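Local coordinates for protein aldolase (Escherichia coli, PDB 6VOP) that is of unconfirmed specific function but belongs to the class II aldolase and adducin N-terminal domain family and assembles from four copies of an AraD-like fold, at residues A[116-121]-A[133-138]; A[128-133]-A[156-161]; A[165-170]-A[179-184]; A[16-21]-A[173-178]. The protein carries 2 engineered substitutions. All blocks are in the same frame, centred on the assembly; numbering follows the deposited sequence.

Contact 1: A[116-121]-A[133-138]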
# COMPACT_ATOMS: atom_id res chain seq x y z
N SER A 116 -21.07 7.10 -21.25
CA SER A 116 -21.92 8.02 -20.50
C SER A 116 -21.69 7.92 -19.00
O SER A 116 -21.84 8.92 -18.29
CB SER A 116 -23.39 7.74 -20.82
OG SER A 116 -23.82 8.55 -21.90
N ASN A 117 -21.34 6.73 -18.51
CA ASN A 117 -21.05 6.51 -17.10
C ASN A 117 -20.30 5.19 -16.99
O ASN A 117 -20.90 4.13 -17.20
CB ASN A 117 -22.34 6.49 -16.28
CG ASN A 117 -22.10 6.29 -14.80
OD1 ASN A 117 -21.35 7.05 -14.18
ND2 ASN A 117 -22.73 5.27 -14.23
N VAL A 118 -19.01 5.25 -16.66
CA VAL A 118 -18.15 4.08 -16.79
C VAL A 118 -18.31 3.07 -15.67
O VAL A 118 -17.86 1.92 -15.81
CB VAL A 118 -16.66 4.48 -16.88
CG1 VAL A 118 -16.33 4.98 -18.28
CG2 VAL A 118 -16.31 5.52 -15.83
N ILE A 119 -18.95 3.44 -14.56
CA ILE A 119 -19.15 2.53 -13.43
C ILE A 119 -20.64 2.41 -13.14
O ILE A 119 -21.37 3.40 -13.15
CB ILE A 119 -18.37 2.99 -12.17
CG1 ILE A 119 -18.92 4.30 -11.59
CG2 ILE A 119 -16.89 3.16 -12.48
CD1 ILE A 119 -19.84 4.10 -10.40
N ARG A 120 -21.09 1.18 -12.89
CA ARG A 120 -22.45 0.95 -12.43
C ARG A 120 -22.45 0.93 -10.90
O ARG A 120 -21.73 0.12 -10.30
CB ARG A 120 -22.99 -0.37 -12.96
CG ARG A 120 -24.45 -0.61 -12.62
CD ARG A 120 -24.89 -1.99 -13.07
NE ARG A 120 -26.30 -2.23 -12.76
CZ ARG A 120 -26.90 -3.41 -12.90
NH1 ARG A 120 -26.22 -4.46 -13.34
NH2 ARG A 120 -28.19 -3.54 -12.59
N PRO A 121 -23.23 1.79 -10.24
CA PRO A 121 -23.04 1.99 -8.80
C PRO A 121 -23.49 0.79 -7.98
O PRO A 121 -24.61 0.28 -8.14
CB PRO A 121 -23.91 3.22 -8.50
CG PRO A 121 -24.90 3.27 -9.60
CD PRO A 121 -24.21 2.72 -10.82
N VAL A 133 -19.75 9.48 -14.64
CA VAL A 133 -18.35 9.57 -15.03
C VAL A 133 -18.25 9.20 -16.51
O VAL A 133 -18.09 8.02 -16.84
CB VAL A 133 -17.47 8.66 -14.16
CG1 VAL A 133 -16.00 8.90 -14.48
CG2 VAL A 133 -17.74 8.90 -12.69
N PRO A 134 -18.35 10.17 -17.41
CA PRO A 134 -18.28 9.85 -18.84
C PRO A 134 -16.86 9.52 -19.27
O PRO A 134 -15.87 9.86 -18.61
CB PRO A 134 -18.79 11.12 -19.52
CG PRO A 134 -18.46 12.20 -18.55
CD PRO A 134 -18.61 11.60 -17.18
N LEU A 135 -16.77 8.84 -20.41
CA LEU A 135 -15.51 8.37 -20.96
C LEU A 135 -15.03 9.31 -22.06
O LEU A 135 -15.79 9.63 -22.98
CB LEU A 135 -15.66 6.95 -21.52
CG LEU A 135 -14.47 6.33 -22.24
CD1 LEU A 135 -13.42 5.88 -21.24
CD2 LEU A 135 -14.94 5.17 -23.10
N VAL A 136 -13.79 9.76 -21.95
CA VAL A 136 -13.16 10.59 -22.97
C VAL A 136 -12.37 9.66 -23.89
O VAL A 136 -11.68 8.75 -23.40
CB VAL A 136 -12.27 11.67 -22.34
CG1 VAL A 136 -11.69 12.60 -23.39
CG2 VAL A 136 -13.06 12.46 -21.31
N PRO A 137 -12.44 9.83 -25.21
CA PRO A 137 -11.74 8.91 -26.11
C PRO A 137 -10.23 8.97 -25.92
O PRO A 137 -9.69 9.91 -25.35
CB PRO A 137 -12.14 9.41 -27.51
CG PRO A 137 -13.37 10.22 -27.30
CD PRO A 137 -13.24 10.83 -25.94
N TYR A 138 -9.56 7.93 -26.41
CA TYR A 138 -8.10 7.90 -26.35
C TYR A 138 -7.51 8.75 -27.46
O TYR A 138 -7.88 8.60 -28.63
CB TYR A 138 -7.56 6.47 -26.45
CG TYR A 138 -6.07 6.47 -26.72
CD1 TYR A 138 -5.16 6.81 -25.71
CD2 TYR A 138 -5.57 6.17 -27.98
CE1 TYR A 138 -3.80 6.83 -25.95
CE2 TYR A 138 -4.21 6.19 -28.23
CZ TYR A 138 -3.33 6.52 -27.21
OH TYR A 138 -1.97 6.54 -27.46

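Contact 2: A[128-133]-A[156-161]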
# COMPACT_ATOMS: atom_id res chain seq x y z
N MET A 128 -23.39 10.24 -5.24
CA MET A 128 -23.71 11.42 -4.44
C MET A 128 -22.78 12.58 -4.76
O MET A 128 -23.22 13.72 -4.93
CB MET A 128 -23.63 11.08 -2.95
CG MET A 128 -24.80 10.26 -2.42
SD MET A 128 -24.54 9.76 -0.71
CE MET A 128 -24.41 11.36 0.09
N ARG A 129 -21.47 12.31 -4.84
CA ARG A 129 -20.48 13.36 -5.00
C ARG A 129 -20.27 13.78 -6.45
O ARG A 129 -20.19 14.98 -6.74
CB ARG A 129 -19.14 12.90 -4.40
CG ARG A 129 -19.24 12.36 -2.98
CD ARG A 129 -17.91 11.79 -2.51
NE ARG A 129 -16.94 12.85 -2.26
CZ ARG A 129 -16.78 13.46 -1.09
NH1 ARG A 129 -17.53 13.11 -0.05
NH2 ARG A 129 -15.88 14.42 -0.95
N MET A 130 -20.20 12.82 -7.38
CA MET A 130 -19.88 13.11 -8.77
C MET A 130 -21.02 12.83 -9.74
O MET A 130 -21.26 13.64 -10.64
CB MET A 130 -18.65 12.29 -9.20
CG MET A 130 -17.33 12.82 -8.67
SD MET A 130 -16.10 11.51 -8.51
CE MET A 130 -16.66 10.70 -7.00
N GLY A 131 -21.72 11.72 -9.58
CA GLY A 131 -22.81 11.37 -10.50
C GLY A 131 -22.31 10.50 -11.65
O GLY A 131 -21.89 9.37 -11.44
N ASN A 132 -22.37 11.04 -12.87
CA ASN A 132 -21.94 10.32 -14.05
C ASN A 132 -20.46 10.56 -14.32
O ASN A 132 -19.97 11.69 -14.22
CB ASN A 132 -22.76 10.75 -15.27
CG ASN A 132 -24.22 10.41 -15.13
OD1 ASN A 132 -24.58 9.50 -14.38
ND2 ASN A 132 -25.07 11.14 -15.85
N VAL A 133 -19.75 9.48 -14.64
CA VAL A 133 -18.35 9.57 -15.03
C VAL A 133 -18.25 9.20 -16.51
O VAL A 133 -18.09 8.02 -16.84
CB VAL A 133 -17.47 8.66 -14.16
CG1 VAL A 133 -16.00 8.90 -14.48
CG2 VAL A 133 -17.74 8.90 -12.69
N ASP A 156 -21.81 19.70 -17.17
CA ASP A 156 -22.72 18.84 -16.42
C ASP A 156 -22.03 17.60 -15.85
O ASP A 156 -22.70 16.62 -15.53
CB ASP A 156 -23.91 18.43 -17.29
CG ASP A 156 -24.73 19.62 -17.74
OD1 ASP A 156 -25.00 20.50 -16.91
OD2 ASP A 156 -25.11 19.67 -18.93
N ASN A 157 -20.70 17.63 -15.71
CA ASN A 157 -19.98 16.53 -15.10
C ASN A 157 -18.78 17.08 -14.35
O ASN A 157 -18.18 18.08 -14.76
CB ASN A 157 -19.50 15.50 -16.14
CG ASN A 157 -20.64 14.93 -16.97
OD1 ASN A 157 -21.49 14.20 -16.46
ND2 ASN A 157 -20.66 15.27 -18.26
N GLN A 158 -18.45 16.44 -13.23
CA GLN A 158 -17.29 16.82 -12.44
C GLN A 158 -16.22 15.75 -12.39
O GLN A 158 -15.18 15.96 -11.75
CB GLN A 158 -17.71 17.21 -11.02
CG GLN A 158 -18.83 16.37 -10.44
CD GLN A 158 -19.39 16.95 -9.15
OE1 GLN A 158 -20.61 17.06 -8.98
NE2 GLN A 158 -18.50 17.35 -8.25
N ALA A 159 -16.43 14.60 -13.04
CA ALA A 159 -15.41 13.57 -13.13
C ALA A 159 -15.43 12.99 -14.54
O ALA A 159 -16.47 12.94 -15.19
CB ALA A 159 -15.61 12.46 -12.09
N PHE A 160 -14.26 12.56 -15.00
CA PHE A 160 -14.10 12.05 -16.36
C PHE A 160 -13.04 10.96 -16.35
O PHE A 160 -12.07 11.02 -15.59
CB PHE A 160 -13.70 13.16 -17.34
CG PHE A 160 -14.48 14.43 -17.18
CD1 PHE A 160 -15.66 14.63 -17.88
CD2 PHE A 160 -14.04 15.42 -16.32
CE1 PHE A 160 -16.38 15.80 -17.73
CE2 PHE A 160 -14.75 16.59 -16.16
CZ PHE A 160 -15.93 16.78 -16.87
N LEU A 161 -13.23 9.96 -17.21
CA LEU A 161 -12.28 8.87 -17.36
C LEU A 161 -11.73 8.89 -18.79
O LEU A 161 -12.47 8.60 -19.74
CB LEU A 161 -12.92 7.52 -17.04
CG LEU A 161 -11.93 6.36 -16.93
CD1 LEU A 161 -10.93 6.62 -15.81
CD2 LEU A 161 -12.66 5.05 -16.70

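Contact 3: A[165-170]-A[179-184]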
# COMPACT_ATOMS: atom_id res chain seq x y z
N HIS A 165 -5.63 6.05 -20.20
CA HIS A 165 -5.00 7.25 -19.66
C HIS A 165 -5.22 7.35 -18.15
O HIS A 165 -4.26 7.23 -17.37
CB HIS A 165 -5.56 8.49 -20.36
CG HIS A 165 -4.81 9.75 -20.07
ND1 HIS A 165 -4.47 10.66 -21.05
CD2 HIS A 165 -4.34 10.27 -18.91
CE1 HIS A 165 -3.83 11.68 -20.51
NE2 HIS A 165 -3.73 11.46 -19.21
N GLY A 166 -6.46 7.57 -17.73
CA GLY A 166 -6.79 7.66 -16.33
C GLY A 166 -7.94 8.60 -16.05
O GLY A 166 -8.63 9.06 -16.96
N PRO A 167 -8.17 8.91 -14.77
CA PRO A 167 -9.26 9.80 -14.39
C PRO A 167 -8.84 11.27 -14.34
O PRO A 167 -7.66 11.61 -14.18
CB PRO A 167 -9.63 9.31 -12.99
CG PRO A 167 -8.32 8.88 -12.43
CD PRO A 167 -7.55 8.28 -13.59
N VAL A 168 -9.84 12.13 -14.48
CA VAL A 168 -9.69 13.58 -14.34
C VAL A 168 -10.90 14.06 -13.56
O VAL A 168 -12.03 13.98 -14.05
CB VAL A 168 -9.59 14.30 -15.69
CG1 VAL A 168 -9.70 15.81 -15.49
CG2 VAL A 168 -8.29 13.95 -16.39
N VAL A 169 -10.68 14.56 -12.34
CA VAL A 169 -11.76 14.89 -11.42
C VAL A 169 -11.69 16.37 -11.06
O VAL A 169 -10.60 16.92 -10.87
CB VAL A 169 -11.70 14.01 -10.15
CG1 VAL A 169 -12.93 14.23 -9.30
CG2 VAL A 169 -11.57 12.54 -10.53
N CYS A 170 -12.85 17.00 -10.96
CA CYS A 170 -12.98 18.41 -10.61
C CYS A 170 -13.58 18.54 -9.22
O CYS A 170 -13.97 17.56 -8.58
CB CYS A 170 -13.85 19.14 -11.64
SG CYS A 170 -13.22 19.14 -13.33
N ASN A 179 -10.80 14.48 -2.61
CA ASN A 179 -11.68 13.48 -2.02
C ASN A 179 -12.51 12.78 -3.09
O ASN A 179 -12.71 11.56 -3.03
CB ASN A 179 -12.60 14.13 -0.99
CG ASN A 179 -11.84 14.61 0.23
OD1 ASN A 179 -10.75 14.13 0.53
ND2 ASN A 179 -12.43 15.56 0.95
N ASN A 180 -13.00 13.53 -4.08
CA ASN A 180 -13.75 12.92 -5.17
C ASN A 180 -12.88 11.96 -5.97
O ASN A 180 -13.31 10.85 -6.31
CB ASN A 180 -14.31 14.00 -6.09
CG ASN A 180 -15.45 14.76 -5.45
OD1 ASN A 180 -16.01 14.34 -4.44
ND2 ASN A 180 -15.81 15.90 -6.04
N MET A 181 -11.64 12.36 -6.27
CA MET A 181 -10.72 11.45 -6.95
C MET A 181 -10.50 10.19 -6.13
O MET A 181 -10.44 9.08 -6.68
CB MET A 181 -9.39 12.16 -7.21
CG MET A 181 -8.23 11.23 -7.53
SD MET A 181 -8.37 10.48 -9.16
CE MET A 181 -7.97 11.88 -10.21
N GLU A 182 -10.39 10.32 -4.81
CA GLU A 182 -10.13 9.16 -3.97
C GLU A 182 -11.31 8.20 -3.95
O GLU A 182 -11.11 6.98 -3.90
CB GLU A 182 -9.77 9.61 -2.55
CG GLU A 182 -8.37 10.19 -2.44
CD GLU A 182 -8.01 10.60 -1.02
OE1 GLU A 182 -7.77 11.80 -0.79
OE2 GLU A 182 -7.96 9.71 -0.14
N GLU A 183 -12.55 8.71 -4.01
CA GLU A 183 -13.71 7.82 -4.03
C GLU A 183 -13.93 7.19 -5.40
O GLU A 183 -14.47 6.08 -5.48
CB GLU A 183 -14.96 8.58 -3.58
CG GLU A 183 -16.13 7.68 -3.21
CD GLU A 183 -16.00 7.08 -1.82
OE1 GLU A 183 -16.15 5.85 -1.69
OE2 GLU A 183 -15.75 7.84 -0.86
N LEU A 184 -13.53 7.88 -6.47
CA LEU A 184 -13.62 7.28 -7.80
C LEU A 184 -12.62 6.13 -7.95
O LEU A 184 -12.99 5.03 -8.38
CB LEU A 184 -13.38 8.34 -8.87
CG LEU A 184 -13.16 7.82 -10.29
CD1 LEU A 184 -14.38 7.08 -10.79
CD2 LEU A 184 -12.81 8.97 -11.23

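Contact 4: A[16-21]-A[173-178]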
# COMPACT_ATOMS: atom_id res chain seq x y z
N THR A 16 0.97 21.51 -2.39
CA THR A 16 2.15 20.70 -2.08
C THR A 16 1.80 19.58 -1.11
O THR A 16 2.22 18.43 -1.30
CB THR A 16 3.25 21.59 -1.50
OG1 THR A 16 3.64 22.57 -2.46
CG2 THR A 16 4.46 20.76 -1.11
N ARG A 17 1.03 19.89 -0.06
CA ARG A 17 0.68 18.89 0.94
C ARG A 17 -0.19 17.79 0.34
O ARG A 17 0.07 16.60 0.53
CB ARG A 17 -0.01 19.56 2.12
CG ARG A 17 -0.25 18.65 3.33
CD ARG A 17 -1.72 18.31 3.49
NE ARG A 17 -2.54 19.51 3.66
CZ ARG A 17 -3.87 19.50 3.71
NH1 ARG A 17 -4.53 18.36 3.60
NH2 ARG A 17 -4.54 20.64 3.87
N ILE A 18 -1.23 18.18 -0.40
CA ILE A 18 -2.13 17.20 -1.01
C ILE A 18 -1.40 16.37 -2.05
O ILE A 18 -1.62 15.16 -2.17
CB ILE A 18 -3.36 17.92 -1.60
CG1 ILE A 18 -4.30 18.37 -0.48
CG2 ILE A 18 -4.09 17.02 -2.58
CD1 ILE A 18 -5.63 18.88 -0.97
N ALA A 19 -0.50 17.00 -2.82
CA ALA A 19 0.27 16.26 -3.82
C ALA A 19 1.13 15.18 -3.17
O ALA A 19 1.18 14.04 -3.64
CB ALA A 19 1.13 17.21 -4.64
N SER A 20 1.81 15.54 -2.08
CA SER A 20 2.65 14.57 -1.38
C SER A 20 1.81 13.41 -0.85
O SER A 20 2.23 12.25 -0.92
CB SER A 20 3.40 15.26 -0.24
OG SER A 20 4.04 14.31 0.59
N SER A 21 0.61 13.70 -0.35
CA SER A 21 -0.27 12.64 0.14
C SER A 21 -0.61 11.65 -0.97
O SER A 21 -0.57 10.43 -0.75
CB SER A 21 -1.55 13.26 0.72
OG SER A 21 -2.36 12.27 1.32
N SER A 173 -13.28 22.82 -4.59
CA SER A 173 -12.07 23.12 -3.83
C SER A 173 -11.10 21.98 -4.08
O SER A 173 -11.49 20.88 -4.49
CB SER A 173 -12.36 23.29 -2.34
OG SER A 173 -12.64 22.04 -1.72
N LEU A 174 -9.81 22.25 -3.84
CA LEU A 174 -8.80 21.22 -4.05
C LEU A 174 -9.04 20.02 -3.15
O LEU A 174 -8.89 18.87 -3.58
CB LEU A 174 -7.40 21.78 -3.81
CG LEU A 174 -6.26 20.81 -4.14
CD1 LEU A 174 -6.39 20.29 -5.56
CD2 LEU A 174 -4.91 21.46 -3.93
N GLN A 175 -9.44 20.26 -1.89
CA GLN A 175 -9.76 19.16 -1.00
C GLN A 175 -10.94 18.36 -1.53
O GLN A 175 -10.94 17.12 -1.48
CB GLN A 175 -10.06 19.69 0.40
CG GLN A 175 -10.14 18.62 1.48
CD GLN A 175 -8.80 17.99 1.79
OE1 GLN A 175 -7.88 18.66 2.27
NE2 GLN A 175 -8.67 16.70 1.53
N GLU A 176 -11.96 19.04 -2.06
CA GLU A 176 -13.12 18.34 -2.59
C GLU A 176 -12.75 17.51 -3.82
O GLU A 176 -13.15 16.35 -3.93
CB GLU A 176 -14.23 19.34 -2.94
CG GLU A 176 -15.57 18.68 -3.22
CD GLU A 176 -16.55 19.62 -3.88
OE1 GLU A 176 -16.85 19.43 -5.08
OE2 GLU A 176 -17.02 20.56 -3.20
N ALA A 177 -11.98 18.10 -4.74
CA ALA A 177 -11.56 17.35 -5.92
C ALA A 177 -10.66 16.19 -5.56
O ALA A 177 -10.70 15.14 -6.21
CB ALA A 177 -10.87 18.28 -6.91
N ALA A 178 -9.83 16.35 -4.53
CA ALA A 178 -8.99 15.24 -4.07
C ALA A 178 -9.85 14.12 -3.48
O ALA A 178 -9.66 12.94 -3.80
CB ALA A 178 -7.96 15.73 -3.06

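Contact 1: A[116-121]-A[133-138]
Asn117 and Val133 meet through a side-chain carbonyl and a backbone amide: Val133 N donates to Asn117 OD1 over 2.9 Å, nearly straight at 164° and in the carboxamide plane, on a lone pair of the oxygen. The CB of Asn117 starts out away from segment 133-138. CG, however, stands anti to the backbone N (chi1 -179°), and from there the amide brings OD1 back to segment 133-138. One residue on, Val118 N donates to Val133 O at 2.9 Å. Val133 thus has both its N-H and its C=O engaged by successive residues of a loop with no regular structure. This loop lies beside the approach to strand 135-136, one of the two outermost strands of the chain's mixed sheet in this AraD-like fold. Val118 supplies the apolar part. Its CG2, between the backbone N and the carbonyl carbon, is 3.7 Å from Val133 CG1, the two side chains crossing at about a right angle. Its other branch, CG1, lies 3.9 Å from Leu135 CB, again crosswise, while the valine as a whole also touches Leu161 and Leu113. Ser116, whose CB points away from segment 133-138, presents its backbone O to Pro134 CA at 3.7 Å.

Contact 2: A[128-133]-A[156-161]
Met130 and Ala159 form the close-packed half of this contact. Ala159 points its CB toward segment 128-133, and the methionine lies over that methyl with two successive atoms, CG at 3.8 Å and SD at 3.7 Å from Ala159 CB. The methionine CG is anti to the carbonyl carbon (chi1 -76°), and a bend at chi3 carries CE away from Ala159 toward Asn180 of helix 174-194. Val133 closes the buried end with both branches: CG2 is 4.2 Å from Ala159 CB, and CG1 is the same distance from Leu161 CB. The other half is looser and polar. Gln158, extended beyond CG, lies against the backbone of Met130, its CG 3.7 Å from Met130 O. Nearer solvent, Asn132 and Asn157 merely brush, Asn132 CB lying 3.9 Å from Asn157 OD1; the ND2 of Asn157 is instead bonded to Leu153 O. Arg129 likewise directs its charged end elsewhere, NE donating to Asn180 OD1 and NH1 making a weak hydrogen bond to Ser31 of the third subunit. Gly131, with phi of 92°, is where the chain leaves the helix and turns toward the sheet. The arrangement is that of a helix-loop-strand connection laid across strand 159-162, which runs parallel to its neighbour 135-136, the chain passing from one to the other through helix 144-153, a beta-alpha-beta unit.

Contact 3: A[165-170]-A[179-184]
A helix packed on one face of the mixed sheet, as in alpha/beta folds of the AraD-like kind, is met here near the centre of the chain, where Pro167 and Val169 of strand 166-171 meet Met181, Leu184 and Asn180 of helix 174-194. The segments' axes approach to 7.9 Å, with their directions 141° apart. Pro167 and Val169 both aim their CB atoms at the helix, whereas Val168 between them faces the other side of the sheet, against Phe82 and Leu86 of helix 80-89. Met181 sets off beside the strand and then folds back. Its CG is anti to the backbone N (chi1 163°), and bends at chi2 and chi3 curl the thioether across the proline at about a right angle. Met181 SD comes to 3.6 Å from Pro167 CG, while its CE ends 3.7 Å from Val169 CG2. One methyl of Leu184 enters beside it, CD2 touching Pro167 CB at 3.7 Å and Val169 CG2 at 3.8 Å. The other branch of Val169, CG1, meets Asn180 CB at 3.5 Å, the two side chains crossing obliquely. On the side of the helix turned from the strand, Glu182 forms a salt bridge with Arg25 and also accepts from Gly30 N of the third subunit. At the start of the strand, His165 and Gly166 both face Leu162 in a classic beta bulge. His165 there meets the rings of His98 and His100, an arrangement consistent with the three-histidine metal site of class II aldolases, although a metal site here is unconfirmed.

Contact 4: A[16-21]-A[173-178]
Arg17 approaches Gln175 across the gap between two helices, with NH1 3.6 Å from Gln175 OE1, too long for a hydrogen bond. The two side chains cross at about a right angle, yet the guanidinium and amide planes are only 22° from parallel. One face of the guanidinium also rests over Ile18 CG1, offset toward the rim. Ile18 follows and carries most of the contact. Its CG1 lies anti to the carbonyl carbon (chi1 -74°); CD1 continues extended from it and meets Leu174 tip to tip, Ile18 CD1 to Leu174 CG 3.8 Å. The CG2 branch instead reaches Ala178 one turn further along, at 4.1 Å from CB. Ala19 then turns to the sheet, touching Leu35, and Ser21 packs on Phe23 of the third subunit. Helix 174-194 begins at Ser173, an N-cap whose OG accepts from Glu176 N at 3.1 Å. With axes 11.2 Å apart and only 13° between their directions, the segments are nearly parallel and joined chiefly by this one isoleucine. Leu174 also packs on Leu37 and Val97, as expected for two neighbouring helices lying on one face of the central sheet in an alpha-beta-alpha sandwich.

Contacts 1, 2 and 3 follow one another across the sheet, through the neighbouring strands 135-136, 159-162 and 166-171, with about 9 Å between successive centres. Contacts 1 and 2 alternate along the chain and share Val133, and contact 3 opens after both have closed. Contact 4 brings back helix 7-24 near the N-terminus, enclosing contacts 1 and 2 within its long loop. Helix 174-194 is shared by contacts 3 and 4, whose segments alternate along the chain, and so links the sheet packing to helix 7-24. The centres of contacts 1 and 4 lie about 23 Å apart on opposite sides of the chain's centre. Contacts 2, 3 and 4 all reach the third subunit.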